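D-alanyl-D-alanine carboxypeptidase (PDB 5ZHF) is a zinc-dependent carboxypeptidase that removes the terminal D-alanine from peptidoglycan-derived pentapeptides and is associated with vancomycin resistance. Local coordinates at residues Y161-L164 against Y169-G172; A83-A86 against Y90-V93. All coordinates share one frame; numbering follows the deposited sequence.

Interaction 1. Residues Y161-L164 against Y169-G172; sequences YRWL and YRFG
Trp163, in helix 157-167, and Phe171, in the 3-10 turn that runs through residue 171, meet where the backbone comes off the helix and bends toward strand 173-175. The contact closes the helix-to-strand connection of the M15B peptidase fold, and side chains carry it. No direct hydrogen bond joins the two segments; a single water makes weak, long bonds with Leu164 O and Tyr169 N. The first torsion of Trp163 (chi1 -174°) swings the indole away from its own backbone N, sending the six-membered ring toward the turn, and CH2 comes 4.1 Å from Phe171 CE2. The two side chains cross at about a right angle, and the rings meet obliquely. The pyrrole end of the indole is fixed by NE1, which is hydrogen-bonded to Asp87 OD2, while Leu164 CD2 lies in plane at the ring edge. Ala83 and Ala84 of helix 74-86 also pack on Trp163, and Phe171 rests on Asp79 and Ala83, so the pair is wedged against that helix.

Arg170 lies next to this apolar contact. Its CB sits over one face of the Phe171 ring, toward the rim, while its guanidinium folds back so that Phe171 CE2 lies 3.7 Å above the guanidinium plane, offset toward the rim of the group. Asn167 ties the two segments together from between them, its ND2 bonded to Trp163 O and its OD1 to Arg170 NH2. The turn is closed by Gly172 N, which donates to Tyr169 O at 3.1 Å. Gly172 then takes a positive phi of 90° and pairs through its backbone with Val197 and Gly198. On the far end of the arginine, NH2 approaches Trp163 CZ2 obliquely at 4.4 Å.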
ATOM      1  N   TYR A 161      10.807  -2.560   7.232  1.00 20.68           N
ATOM      2  CA  TYR A 161      10.069  -1.297   7.187  1.00 20.16           C
ATOM      3  C   TYR A 161      11.004  -0.098   7.140  1.00 22.03           C
ATOM      4  O   TYR A 161      10.776   0.854   6.379  1.00 21.87           O
ATOM      5  CB  TYR A 161       9.082  -1.156   8.351  1.00 20.51           C
ATOM      6  CG  TYR A 161       8.056  -2.255   8.473  1.00 21.51           C
ATOM      7  CD1 TYR A 161       7.571  -2.946   7.348  1.00 21.54           C
ATOM      8  CD2 TYR A 161       7.526  -2.600   9.714  1.00 22.50           C
ATOM      9  CE1 TYR A 161       6.610  -3.928   7.462  1.00 22.46           C
ATOM     10  CE2 TYR A 161       6.583  -3.600   9.828  1.00 22.73           C
ATOM     11  CZ  TYR A 161       6.120  -4.257   8.701  1.00 23.62           C
ATOM     12  OH  TYR A 161       5.179  -5.253   8.823  1.00 25.25           O
ATOM     13  N   ARG A 162      12.084  -0.163   7.912  1.00 21.87           N
ATOM     14  CA  ARG A 162      13.098   0.880   7.889  1.00 23.85           C
ATOM     15  C   ARG A 162      13.786   0.975   6.530  1.00 21.62           C
ATOM     16  O   ARG A 162      13.947   2.075   5.998  1.00 21.74           O
ATOM     17  CB  ARG A 162      14.117   0.681   9.014  1.00 25.39           C
ATOM     18  CG  ARG A 162      15.118   1.823   9.093  1.00 29.24           C
ATOM     19  CD  ARG A 162      16.085   1.614  10.231  1.00 32.80           C
ATOM     20  NE  ARG A 162      16.865   0.398  10.063  1.00 35.84           N
ATOM     21  CZ  ARG A 162      17.808  -0.010  10.907  1.00 42.63           C
ATOM     22  NH1 ARG A 162      18.105   0.713  11.989  1.00 44.40           N
ATOM     23  NH2 ARG A 162      18.463  -1.144  10.665  1.00 42.31           N
ATOM     24  N   TRP A 163      14.161  -0.170   5.942  1.00 19.57           N
ATOM     25  CA  TRP A 163      14.816  -0.172   4.657  1.00 19.20           C
ATOM     26  C   TRP A 163      13.883   0.412   3.596  1.00 19.43           C
ATOM     27  O   TRP A 163      14.314   1.204   2.747  1.00 20.65           O
ATOM     28  CB  TRP A 163      15.282  -1.576   4.264  1.00 18.15           C
ATOM     29  CG  TRP A 163      16.102  -1.585   3.007  1.00 18.83           C
ATOM     30  CD1 TRP A 163      17.466  -1.536   2.920  1.00 19.18           C
ATOM     31  CD2 TRP A 163      15.613  -1.600   1.656  1.00 18.74           C
ATOM     32  NE1 TRP A 163      17.860  -1.549   1.615  1.00 18.39           N
ATOM     33  CE2 TRP A 163      16.745  -1.559   0.812  1.00 19.20           C
ATOM     34  CE3 TRP A 163      14.333  -1.663   1.076  1.00 18.96           C
ATOM     35  CZ2 TRP A 163      16.644  -1.582  -0.572  1.00 18.91           C
ATOM     36  CZ3 TRP A 163      14.232  -1.656  -0.312  1.00 18.95           C
ATOM     37  CH2 TRP A 163      15.380  -1.625  -1.116  1.00 18.66           C
ATOM     38  N   LEU A 164      12.614   0.003   3.634  1.00 19.21           N
ATOM     39  CA  LEU A 164      11.658   0.500   2.639  1.00 18.30           C
ATOM     40  C   LEU A 164      11.502   2.029   2.760  1.00 19.50           C
ATOM     41  O   LEU A 164      11.480   2.759   1.730  1.00 19.42           O
ATOM     42  CB  LEU A 164      10.312  -0.175   2.824  1.00 19.00           C
ATOM     43  CG  LEU A 164      10.291  -1.636   2.409  1.00 18.67           C
ATOM     44  CD1 LEU A 164       9.054  -2.321   2.946  1.00 19.42           C
ATOM     45  CD2 LEU A 164      10.422  -1.822   0.898  1.00 18.97           C
ATOM     46  N   TYR A 169      11.604   4.791  -2.737  1.00 19.18           N
ATOM     47  CA  TYR A 169      11.374   5.841  -3.754  1.00 20.15           C
ATOM     48  C   TYR A 169      12.299   5.718  -4.952  1.00 20.80           C
ATOM     49  O   TYR A 169      11.928   6.062  -6.061  1.00 20.76           O
ATOM     50  CB  TYR A 169      11.490   7.247  -3.134  1.00 21.53           C
ATOM     51  CG  TYR A 169      12.898   7.619  -2.764  1.00 21.88           C
ATOM     52  CD1 TYR A 169      13.431   7.265  -1.526  1.00 22.88           C
ATOM     53  CD2 TYR A 169      13.725   8.310  -3.665  1.00 23.91           C
ATOM     54  CE1 TYR A 169      14.734   7.591  -1.186  1.00 23.90           C
ATOM     55  CE2 TYR A 169      15.027   8.648  -3.328  1.00 24.53           C
ATOM     56  CZ  TYR A 169      15.535   8.281  -2.092  1.00 26.34           C
ATOM     57  OH  TYR A 169      16.855   8.591  -1.719  1.00 27.24           O
ATOM     58  N   ARG A 170      13.493   5.175  -4.735  1.00 20.07           N
ATOM     59  CA  ARG A 170      14.440   4.936  -5.817  1.00 21.10           C
ATOM     60  C   ARG A 170      13.909   3.959  -6.892  1.00 20.37           C
ATOM     61  O   ARG A 170      14.417   3.926  -8.013  1.00 20.52           O
ATOM     62  CB  ARG A 170      15.786   4.452  -5.230  1.00 22.47           C
ATOM     63  CG  ARG A 170      16.444   5.462  -4.295  1.00 24.75           C
ATOM     64  CD  ARG A 170      17.900   5.148  -3.963  1.00 26.89           C
ATOM     65  NE  ARG A 170      18.030   3.927  -3.164  1.00 28.47           N
ATOM     66  CZ  ARG A 170      18.493   2.746  -3.585  1.00 27.65           C
ATOM     67  NH1 ARG A 170      18.897   2.569  -4.837  1.00 29.30           N
ATOM     68  NH2 ARG A 170      18.562   1.715  -2.732  1.00 27.54           N
ATOM     69  N   PHE A 171      12.882   3.179  -6.542  1.00 17.56           N
ATOM     70  CA  PHE A 171      12.239   2.194  -7.410  1.00 18.51           C
ATOM     71  C   PHE A 171      10.802   2.549  -7.745  1.00 18.27           C
ATOM     72  O   PHE A 171      10.087   1.748  -8.350  1.00 17.77           O
ATOM     73  CB  PHE A 171      12.320   0.819  -6.749  1.00 18.08           C
ATOM     74  CG  PHE A 171      13.697   0.500  -6.303  1.00 18.18           C
ATOM     75  CD1 PHE A 171      14.623   0.008  -7.203  1.00 19.90           C
ATOM     76  CD2 PHE A 171      14.095   0.761  -5.003  1.00 18.93           C
ATOM     77  CE1 PHE A 171      15.942  -0.236  -6.809  1.00 20.26           C
ATOM     78  CE2 PHE A 171      15.402   0.516  -4.609  1.00 19.66           C
ATOM     79  CZ  PHE A 171      16.317  -0.001  -5.510  1.00 19.53           C
ATOM     80  N   GLY A 172      10.399   3.772  -7.403  1.00 19.41           N
ATOM     81  CA  GLY A 172       9.092   4.274  -7.769  1.00 18.62           C
ATOM     82  C   GLY A 172       7.980   4.005  -6.769  1.00 18.01           C
ATOM     83  O   GLY A 172       6.823   4.199  -7.088  1.00 18.13           O
TER
HETATM   84  O   HOH W   1      10.746   5.775   0.466  1.00 23.61           O

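Interaction 2. Residues A83-A86 against Y90-V93; sequences AARA and YPIV
Arg85 and Tyr90 cross at about a right angle, the aliphatic part of the arginine lying obliquely against the phenol ring. Arg85 CG is 3.7 Å from Tyr90 CD2, and Arg85 CB lies slightly farther off, beside Tyr90 CE2. From CG to NE the arginine runs extended, which carries its guanidinium past the ring toward the strand, with the two planes 33° apart.

There the guanidinium reaches the backbone through water. One water accepts from Arg85 NE at 2.9 Å and donates to Pro91 O at 2.8 Å; a second accepts a weak bond from Arg85 NH2 and donates to the same Pro91 O at 2.8 Å. Both waters lie in the guanidinium plane at its edge, and their shared acceptor tethers the arginine to the strand without a direct bond.

On the buried side, Ala84 CB points toward the strand and rests on the proline ring, 3.9 Å from Pro91 CG and 4.0 Å from CD. Pro91 also packs on Phe81, Ile148 and Val160. Tyr90 is anchored by its N, bonded to Ser155 OG, and its ring meets that of His154.

The arrangement is a tight helix-turn-strand unit: helix 74-86 reverses into outer strand 91-95, which pairs antiparallel with strand 145-150, bearer of the zinc ligand Asp147.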
ATOM      1  N   ALA A  83      17.487  -5.120  -4.605  1.00 20.21           N
ATOM      2  CA  ALA A  83      18.286  -4.149  -3.851  1.00 20.08           C
ATOM      3  C   ALA A  83      18.221  -4.393  -2.353  1.00 20.29           C
ATOM      4  O   ALA A  83      19.243  -4.298  -1.656  1.00 19.74           O
ATOM      5  CB  ALA A  83      17.820  -2.716  -4.148  1.00 19.88           C
ATOM      6  N   ALA A  84      17.028  -4.708  -1.850  1.00 19.29           N
ATOM      7  CA  ALA A  84      16.880  -5.025  -0.423  1.00 19.82           C
ATOM      8  C   ALA A  84      17.771  -6.234  -0.070  1.00 20.49           C
ATOM      9  O   ALA A  84      18.553  -6.184   0.890  1.00 19.38           O
ATOM     10  CB  ALA A  84      15.423  -5.289  -0.087  1.00 20.16           C
ATOM     11  N   ARG A  85      17.698  -7.294  -0.882  1.00 19.58           N
ATOM     12  CA  ARG A  85      18.458  -8.508  -0.613  1.00 20.47           C
ATOM     13  C   ARG A  85      19.947  -8.278  -0.723  1.00 20.80           C
ATOM     14  O   ARG A  85      20.691  -8.831   0.059  1.00 20.15           O
ATOM     15  CB  ARG A  85      18.013  -9.640  -1.511  1.00 21.81           C
ATOM     16  CG  ARG A  85      16.606 -10.104  -1.203  1.00 23.01           C
ATOM     17  CD  ARG A  85      16.128 -11.087  -2.251  1.00 25.91           C
ATOM     18  NE  ARG A  85      14.736 -11.482  -2.063  1.00 27.93           N
ATOM     19  CZ  ARG A  85      13.875 -11.745  -3.050  1.00 28.72           C
ATOM     20  NH1 ARG A  85      14.223 -11.646  -4.335  1.00 31.10           N
ATOM     21  NH2 ARG A  85      12.637 -12.126  -2.746  1.00 31.70           N
ATOM     22  N   ALA A  86      20.376  -7.441  -1.668  1.00 19.80           N
ATOM     23  CA  ALA A  86      21.788  -7.022  -1.740  1.00 21.52           C
ATOM     24  C   ALA A  86      22.268  -6.319  -0.477  1.00 20.84           C
ATOM     25  O   ALA A  86      23.473  -6.333  -0.171  1.00 21.46           O
ATOM     26  CB  ALA A  86      22.021  -6.131  -2.951  1.00 23.30           C
ATOM     27  N   TYR A  90      15.432  -8.969   3.670  1.00 19.56           N
ATOM     28  CA  TYR A  90      14.697 -10.012   2.946  1.00 20.41           C
ATOM     29  C   TYR A  90      13.176  -9.844   3.051  1.00 20.15           C
ATOM     30  O   TYR A  90      12.557 -10.290   4.024  1.00 21.96           O
ATOM     31  CB  TYR A  90      15.141 -11.396   3.469  1.00 22.89           C
ATOM     32  CG  TYR A  90      16.536 -11.683   3.001  1.00 23.55           C
ATOM     33  CD1 TYR A  90      17.630 -11.212   3.721  1.00 26.48           C
ATOM     34  CD2 TYR A  90      16.759 -12.342   1.802  1.00 28.27           C
ATOM     35  CE1 TYR A  90      18.918 -11.438   3.278  1.00 27.67           C
ATOM     36  CE2 TYR A  90      18.045 -12.565   1.341  1.00 29.95           C
ATOM     37  CZ  TYR A  90      19.109 -12.102   2.076  1.00 30.50           C
ATOM     38  OH  TYR A  90      20.392 -12.341   1.613  1.00 36.91           O
ATOM     39  N   PRO A  91      12.563  -9.135   2.082  1.00 19.07           N
ATOM     40  CA  PRO A  91      11.130  -8.896   2.164  1.00 19.42           C
ATOM     41  C   PRO A  91      10.292  -9.954   1.456  1.00 17.84           C
ATOM     42  O   PRO A  91      10.812 -10.760   0.686  1.00 18.73           O
ATOM     43  CB  PRO A  91      10.950  -7.522   1.470  1.00 19.32           C
ATOM     44  CG  PRO A  91      12.162  -7.376   0.605  1.00 20.40           C
ATOM     45  CD  PRO A  91      13.193  -8.377   0.989  1.00 20.14           C
ATOM     46  N   ILE A  92       8.994  -9.910   1.701  1.00 17.96           N
ATOM     47  CA  ILE A  92       8.016 -10.718   0.979  1.00 18.47           C
ATOM     48  C   ILE A  92       6.832  -9.823   0.642  1.00 18.00           C
ATOM     49  O   ILE A  92       6.564  -8.842   1.355  1.00 17.10           O
ATOM     50  CB  ILE A  92       7.503 -11.926   1.815  1.00 19.71           C
ATOM     51  CG1 ILE A  92       6.782 -11.448   3.087  1.00 20.62           C
ATOM     52  CG2 ILE A  92       8.656 -12.863   2.198  1.00 20.75           C
ATOM     53  CD1 ILE A  92       6.043 -12.567   3.827  1.00 23.85           C
ATOM     54  N   VAL A  93       6.103 -10.195  -0.397  1.00 17.77           N
ATOM     55  CA  VAL A  93       4.848  -9.521  -0.730  1.00 18.30           C
ATOM     56  C   VAL A  93       3.741 -10.265   0.001  1.00 17.99           C
ATOM     57  O   VAL A  93       3.307 -11.346  -0.418  1.00 19.91           O
ATOM     58  CB  VAL A  93       4.575  -9.478  -2.237  1.00 19.78           C
ATOM     59  CG1 VAL A  93       3.221  -8.794  -2.510  1.00 20.22           C
ATOM     60  CG2 VAL A  93       5.709  -8.780  -2.991  1.00 21.22           C
TER
HETATM   61  O   HOH W   2      13.395 -11.887   0.469  1.00 24.12           O
HETATM   62  O   HOH W   3      10.159 -12.499  -1.388  1.00 33.03           O

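The two contacts follow one another along the chain, interaction 2 closing before interaction 1 opens, and their centres lie 10 Å apart. Each closes a short local connection between a helix and a strand: helix 74-86 to strand 91-95, and helix 157-167 to strand 173-175, the two outermost strands of the four-stranded antiparallel sheet. They touch directly through helix 74-86, where Phe171 CZ packs 3.4 Å from Ala83 CB and Trp163 CZ2 lies equally close to Ala84 N. Helix 74-86 thus contributes to both, joining the two helix-to-strand connections into one packed layer beside the sheet, whose inner strands 145-150 and 193-196 carry two of the three protein zinc ligands, Asp147 and His193.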